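Local atomic coordinates of PTS-dependent dihydroxyacetone kinase operon regulatory protein (Escherichia coli, PDB entry 4LRZ), a protein that activates transcription of the dhaKLM operon from a sigma-70 promoter and represses expression of its own gene. Residues F[245-248]-F[249-252]; F[136-139]-F[140-143]. All coordinates share one frame; numbering follows the deposited sequence.

Contact 1 of 2, residues F[245-248]-F[249-252]; sequences GRAI and TELL
E250 folds back across a tight turn to reach A247 and R246. From CB, a chi1 of 60° sets CG between its own backbone N and carbonyl carbon, which turns the chain back over the preceding residues. E250 CG then lies 3.5 Å from A247 O. The next atom, CD of E250, rests on the methyl of A247, 3.7 Å from A247 CB, and E250 OE2 is 3.8 Å from A247 CB. The other oxygen, E250 OE1, makes the salt bridge: R246 NH1 stands 3.2 Å from it. R246 arrives at about a right angle, bent at chi2 and chi3, with its guanidinium turned 47° from the carboxylate plane, so the pairing runs through NH1 and is not a flat two-bond match. An alanine in place of R246 would probably leave the E250 carboxylate without this charged mate and freer to swing away from the turn. Within the turn, I248 O accepts two backbone N-H groups: L251 N at 2.9 Å, a donor standing above the carbonyl plane, and L252 N at 3.2 Å, a donor lying nearly in line with the C=O bond. On the buried side I248 and L252 run side by side, with CG1 of I248 3.7 Å from CD2 of L252. R246 also packs on a basic side chain belonging to another protein in the assembly. In the PAS domain the turn falls between helices 230-235 and 256-264. G245 and R246 bond through the backbone to L225 of strand 225-228, and I248 bonds to G223 in the connection just before it. I248 packs on I217 and W219 of strand 215-219, and L251 joins I248 on L225.

Contact 2 of 2, residues F[136-139]-F[140-143]; sequences FKQV and LWNW
A short 3-10 turn beginning at Q138 comes just before strand 143-151 of the GAF-domain sheet; the indole of W141 lies against Q138, three residues back. Two backbone bonds form the turn: L140 N to K137 O at 3.1 Å, and W141 N to Q138 O, also at 3.1 Å and nearly straight at 166°. With chi1 at -71°, CG of W141 sits beside its own backbone N, and the ring extends back along the turn beside the Q138 side chain. CA of Q138 stands over the five-membered ring, 3.6 Å from its centroid, in a CH-pi contact. Further out along the same face, CG of Q138 is 3.6 Å from CZ2 of W141. The Q138 amide is tilted 63° from the indole plane. After the turn W143 packs on helix 91-99; before it, F136 makes a cation-pi contact with R29. Although CD1 of W141 comes within 3.4 Å of K137 O, the indole N-H is used by H135 O. The N-H bond to H135 O, together with the Q138 carbons over the face, should fix the indole's rotation, so a polar N-H and an apolar face work on one side chain.

How the contacts relate
The two contacts lie on opposite sides of the chain's centre, with their own centres about 70 Å apart and their nearest atoms about 56 Å apart, and they share no element. Contact 2 belongs to the GAF domain and contact 1 to the PAS domain, with the long helix 174-211 running between them in sequence. Both domains carry a five-stranded antiparallel sheet of strand order 2-1-5-4-3, but the contacts use different places: contact 2 precedes a strand, contact 1 lies in the connection between helices 230-235 and 256-264. Each is partly buried. In contact 1 a surface ion pair complements a buried aliphatic pair, whereas in contact 2 the side-chain part is carbon lying over an aromatic face.

Contact 1 of 2, residues F[245-248]-F[249-252]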
ATOM      1  N   GLY F 245     -25.927  -3.991   2.988  1.00 40.41           N
ATOM      2  CA  GLY F 245     -25.146  -5.076   3.532  1.00 41.27           C
ATOM      3  C   GLY F 245     -25.922  -6.343   3.875  1.00 43.49           C
ATOM      4  O   GLY F 245     -25.333  -7.298   4.375  1.00 44.06           O
ATOM      5  N   ARG F 246     -27.232  -6.369   3.639  1.00 44.72           N
ATOM      6  CA  ARG F 246     -28.018  -7.603   3.833  1.00 47.92           C
ATOM      7  C   ARG F 246     -28.406  -8.226   2.493  1.00 47.78           C
ATOM      8  O   ARG F 246     -28.461  -7.541   1.448  1.00 45.96           O
ATOM      9  CB  ARG F 246     -29.295  -7.353   4.614  1.00 49.50           C
ATOM     10  CG  ARG F 246     -29.129  -6.514   5.858  1.00 54.41           C
ATOM     11  CD  ARG F 246     -29.893  -7.093   7.053  1.00 62.30           C
ATOM     12  NE  ARG F 246     -31.279  -7.479   6.763  1.00 68.87           N
ATOM     13  CZ  ARG F 246     -31.796  -8.697   6.973  1.00 72.34           C
ATOM     14  NH1 ARG F 246     -31.046  -9.677   7.469  1.00 73.99           N
ATOM     15  NH2 ARG F 246     -33.072  -8.944   6.684  1.00 72.64           N
ATOM     16  N   ALA F 247     -28.669  -9.522   2.542  1.00 49.52           N
ATOM     17  CA  ALA F 247     -29.138 -10.265   1.382  1.00 51.11           C
ATOM     18  C   ALA F 247     -30.373  -9.600   0.797  1.00 51.83           C
ATOM     19  O   ALA F 247     -31.354  -9.303   1.500  1.00 52.63           O
ATOM     20  CB  ALA F 247     -29.423 -11.717   1.749  1.00 52.33           C
ATOM     21  N   ILE F 248     -30.313  -9.344  -0.492  1.00 52.36           N
ATOM     22  CA  ILE F 248     -31.461  -8.791  -1.176  1.00 54.87           C
ATOM     23  C   ILE F 248     -32.661  -9.769  -1.206  1.00 58.67           C
ATOM     24  O   ILE F 248     -33.813  -9.332  -1.210  1.00 59.39           O
ATOM     25  CB  ILE F 248     -31.089  -8.244  -2.582  1.00 53.09           C
ATOM     26  CG1 ILE F 248     -32.221  -7.339  -3.072  1.00 53.31           C
ATOM     27  CG2 ILE F 248     -30.787  -9.403  -3.551  1.00 53.32           C
ATOM     28  CD1 ILE F 248     -31.813  -6.007  -3.571  1.00 52.08           C
ATOM     29  N   THR F 249     -32.389 -11.080  -1.192  1.00 62.47           N
ATOM     30  CA  THR F 249     -33.473 -12.071  -1.205  1.00 67.03           C
ATOM     31  C   THR F 249     -34.316 -11.894   0.043  1.00 69.96           C
ATOM     32  O   THR F 249     -35.547 -11.919  -0.034  1.00 71.93           O
ATOM     33  CB  THR F 249     -32.996 -13.558  -1.297  1.00 68.35           C
ATOM     34  OG1 THR F 249     -32.009 -13.825  -0.288  1.00 67.77           O
ATOM     35  CG2 THR F 249     -32.466 -13.916  -2.720  1.00 68.22           C
ATOM     36  N   GLU F 250     -33.668 -11.690   1.192  1.00 71.41           N
ATOM     37  CA  GLU F 250     -34.421 -11.432   2.419  1.00 73.85           C
ATOM     38  C   GLU F 250     -34.830  -9.967   2.613  1.00 73.36           C
ATOM     39  O   GLU F 250     -35.302  -9.591   3.677  1.00 74.54           O
ATOM     40  CB  GLU F 250     -33.743 -12.034   3.665  1.00 74.97           C
ATOM     41  CG  GLU F 250     -32.345 -11.540   3.995  1.00 75.47           C
ATOM     42  CD  GLU F 250     -31.497 -12.634   4.658  1.00 79.08           C
ATOM     43  OE1 GLU F 250     -30.824 -12.333   5.671  1.00 78.61           O
ATOM     44  OE2 GLU F 250     -31.512 -13.794   4.165  1.00 79.62           O
ATOM     45  N   LEU F 251     -34.682  -9.144   1.581  1.00 72.77           N
ATOM     46  CA  LEU F 251     -35.181  -7.777   1.675  1.00 72.94           C
ATOM     47  C   LEU F 251     -36.513  -7.602   0.972  1.00 74.65           C
ATOM     48  O   LEU F 251     -37.456  -7.079   1.555  1.00 75.86           O
ATOM     49  CB  LEU F 251     -34.158  -6.759   1.191  1.00 70.66           C
ATOM     50  CG  LEU F 251     -33.071  -6.477   2.240  1.00 69.68           C
ATOM     51  CD1 LEU F 251     -31.930  -5.680   1.636  1.00 64.18           C
ATOM     52  CD2 LEU F 251     -33.635  -5.795   3.502  1.00 69.34           C
ATOM     53  N   LEU F 252     -36.592  -8.054  -0.271  1.00 75.44           N
ATOM     54  CA  LEU F 252     -37.842  -7.983  -1.016  1.00 77.54           C
ATOM     55  C   LEU F 252     -37.973  -9.152  -1.979  1.00 78.61           C
ATOM     56  O   LEU F 252     -36.971  -9.782  -2.335  1.00 77.83           O
ATOM     57  CB  LEU F 252     -37.983  -6.631  -1.740  1.00 76.64           C
ATOM     58  CG  LEU F 252     -37.348  -6.361  -3.102  1.00 75.55           C
ATOM     59  CD1 LEU F 252     -37.509  -4.899  -3.397  1.00 76.04           C
ATOM     60  CD2 LEU F 252     -35.873  -6.734  -3.131  1.00 74.79           C
TER

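Contact 2 of 2, residues F[136-139]-F[140-143]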
ATOM      1  N   PHE F 136      34.234  13.171   4.325  1.00 40.24           N
ATOM      2  CA  PHE F 136      35.110  14.339   4.128  1.00 41.05           C
ATOM      3  C   PHE F 136      35.718  14.821   5.451  1.00 41.19           C
ATOM      4  O   PHE F 136      36.929  15.013   5.563  1.00 42.56           O
ATOM      5  CB  PHE F 136      34.347  15.451   3.432  1.00 41.21           C
ATOM      6  CG  PHE F 136      35.209  16.625   3.021  1.00 44.00           C
ATOM      7  CD1 PHE F 136      35.964  16.577   1.831  1.00 44.51           C
ATOM      8  CD2 PHE F 136      35.261  17.786   3.807  1.00 42.56           C
ATOM      9  CE1 PHE F 136      36.747  17.660   1.429  1.00 45.40           C
ATOM     10  CE2 PHE F 136      36.047  18.886   3.396  1.00 42.26           C
ATOM     11  CZ  PHE F 136      36.790  18.809   2.217  1.00 44.12           C
ATOM     12  N   LYS F 137      34.864  14.993   6.447  1.00 41.14           N
ATOM     13  CA  LYS F 137      35.228  15.476   7.774  1.00 41.80           C
ATOM     14  C   LYS F 137      35.858  14.394   8.597  1.00 42.63           C
ATOM     15  O   LYS F 137      35.261  13.331   8.764  1.00 42.21           O
ATOM     16  CB  LYS F 137      33.970  15.941   8.512  1.00 40.81           C
ATOM     17  CG  LYS F 137      33.283  17.094   7.856  1.00 40.18           C
ATOM     18  CD  LYS F 137      34.182  18.290   7.811  1.00 40.06           C
ATOM     19  CE  LYS F 137      33.383  19.573   7.832  1.00 39.93           C
ATOM     20  NZ  LYS F 137      34.250  20.774   8.095  1.00 40.37           N
ATOM     21  N   GLN F 138      37.038  14.689   9.150  1.00 43.98           N
ATOM     22  CA  GLN F 138      37.789  13.745   9.997  1.00 45.60           C
ATOM     23  C   GLN F 138      37.033  13.293  11.239  1.00 44.79           C
ATOM     24  O   GLN F 138      37.284  12.199  11.754  1.00 45.20           O
ATOM     25  CB  GLN F 138      39.136  14.338  10.437  1.00 46.96           C
ATOM     26  CG  GLN F 138      40.243  14.192   9.391  1.00 51.34           C
ATOM     27  CD  GLN F 138      41.424  15.183   9.585  1.00 56.67           C
ATOM     28  OE1 GLN F 138      41.664  15.713  10.686  1.00 58.29           O
ATOM     29  NE2 GLN F 138      42.163  15.423   8.499  1.00 58.17           N
ATOM     30  N   VAL F 139      36.134  14.138  11.732  1.00 44.02           N
ATOM     31  CA  VAL F 139      35.375  13.813  12.936  1.00 44.05           C
ATOM     32  C   VAL F 139      34.514  12.554  12.712  1.00 43.35           C
ATOM     33  O   VAL F 139      34.268  11.789  13.653  1.00 44.23           O
ATOM     34  CB  VAL F 139      34.566  15.054  13.436  1.00 43.63           C
ATOM     35  CG1 VAL F 139      33.386  14.641  14.296  1.00 43.66           C
ATOM     36  CG2 VAL F 139      35.496  15.971  14.215  1.00 45.15           C
ATOM     37  N   LEU F 140      34.140  12.303  11.458  1.00 42.02           N
ATOM     38  CA  LEU F 140      33.306  11.149  11.110  1.00 41.38           C
ATOM     39  C   LEU F 140      34.059   9.864  10.769  1.00 42.06           C
ATOM     40  O   LEU F 140      33.420   8.853  10.469  1.00 41.45           O
ATOM     41  CB  LEU F 140      32.324  11.511   9.982  1.00 39.57           C
ATOM     42  CG  LEU F 140      31.333  12.642  10.320  1.00 38.92           C
ATOM     43  CD1 LEU F 140      30.353  12.880   9.177  1.00 36.10           C
ATOM     44  CD2 LEU F 140      30.563  12.396  11.645  1.00 33.36           C
ATOM     45  N   TRP F 141      35.389   9.882  10.840  1.00 43.14           N
ATOM     46  CA  TRP F 141      36.187   8.702  10.460  1.00 44.94           C
ATOM     47  C   TRP F 141      35.967   7.481  11.366  1.00 44.49           C
ATOM     48  O   TRP F 141      36.283   6.369  10.987  1.00 44.69           O
ATOM     49  CB  TRP F 141      37.673   9.039  10.357  1.00 46.29           C
ATOM     50  CG  TRP F 141      38.036   9.930   9.139  1.00 52.05           C
ATOM     51  CD1 TRP F 141      37.166  10.595   8.302  1.00 53.01           C
ATOM     52  CD2 TRP F 141      39.361  10.253   8.664  1.00 56.06           C
ATOM     53  NE1 TRP F 141      37.861  11.290   7.348  1.00 54.93           N
ATOM     54  CE2 TRP F 141      39.205  11.104   7.539  1.00 56.53           C
ATOM     55  CE3 TRP F 141      40.663   9.908   9.082  1.00 59.14           C
ATOM     56  CZ2 TRP F 141      40.305  11.618   6.822  1.00 60.00           C
ATOM     57  CZ3 TRP F 141      41.767  10.426   8.369  1.00 61.00           C
ATOM     58  CH2 TRP F 141      41.577  11.269   7.252  1.00 60.94           C
ATOM     59  N   ASN F 142      35.422   7.710  12.549  1.00 43.85           N
ATOM     60  CA  ASN F 142      35.059   6.625  13.440  1.00 45.47           C
ATOM     61  C   ASN F 142      33.692   6.020  13.196  1.00 43.71           C
ATOM     62  O   ASN F 142      33.363   5.044  13.837  1.00 44.91           O
ATOM     63  CB  ASN F 142      35.154   7.101  14.884  1.00 46.50           C
ATOM     64  CG  ASN F 142      36.541   7.406  15.254  1.00 50.10           C
ATOM     65  OD1 ASN F 142      36.892   8.570  15.456  1.00 55.65           O
ATOM     66  ND2 ASN F 142      37.396   6.376  15.245  1.00 51.86           N
ATOM     67  N   TRP F 143      32.933   6.603  12.266  1.00 41.82           N
ATOM     68  CA  TRP F 143      31.552   6.242  11.992  1.00 40.02           C
ATOM     69  C   TRP F 143      31.350   5.605  10.627  1.00 39.66           C
ATOM     70  O   TRP F 143      32.123   5.849   9.679  1.00 39.26           O
ATOM     71  CB  TRP F 143      30.648   7.472  12.161  1.00 38.90           C
ATOM     72  CG  TRP F 143      30.713   7.922  13.530  1.00 38.69           C
ATOM     73  CD1 TRP F 143      31.657   8.744  14.080  1.00 41.51           C
ATOM     74  CD2 TRP F 143      29.905   7.468  14.609  1.00 40.44           C
ATOM     75  NE1 TRP F 143      31.452   8.870  15.434  1.00 39.39           N
ATOM     76  CE2 TRP F 143      30.378   8.102  15.786  1.00 39.35           C
ATOM     77  CE3 TRP F 143      28.812   6.601  14.700  1.00 37.42           C
ATOM     78  CZ2 TRP F 143      29.799   7.894  17.027  1.00 38.27           C
ATOM     79  CZ3 TRP F 143      28.223   6.421  15.919  1.00 37.38           C
ATOM     80  CH2 TRP F 143      28.719   7.058  17.072  1.00 38.96           C
TER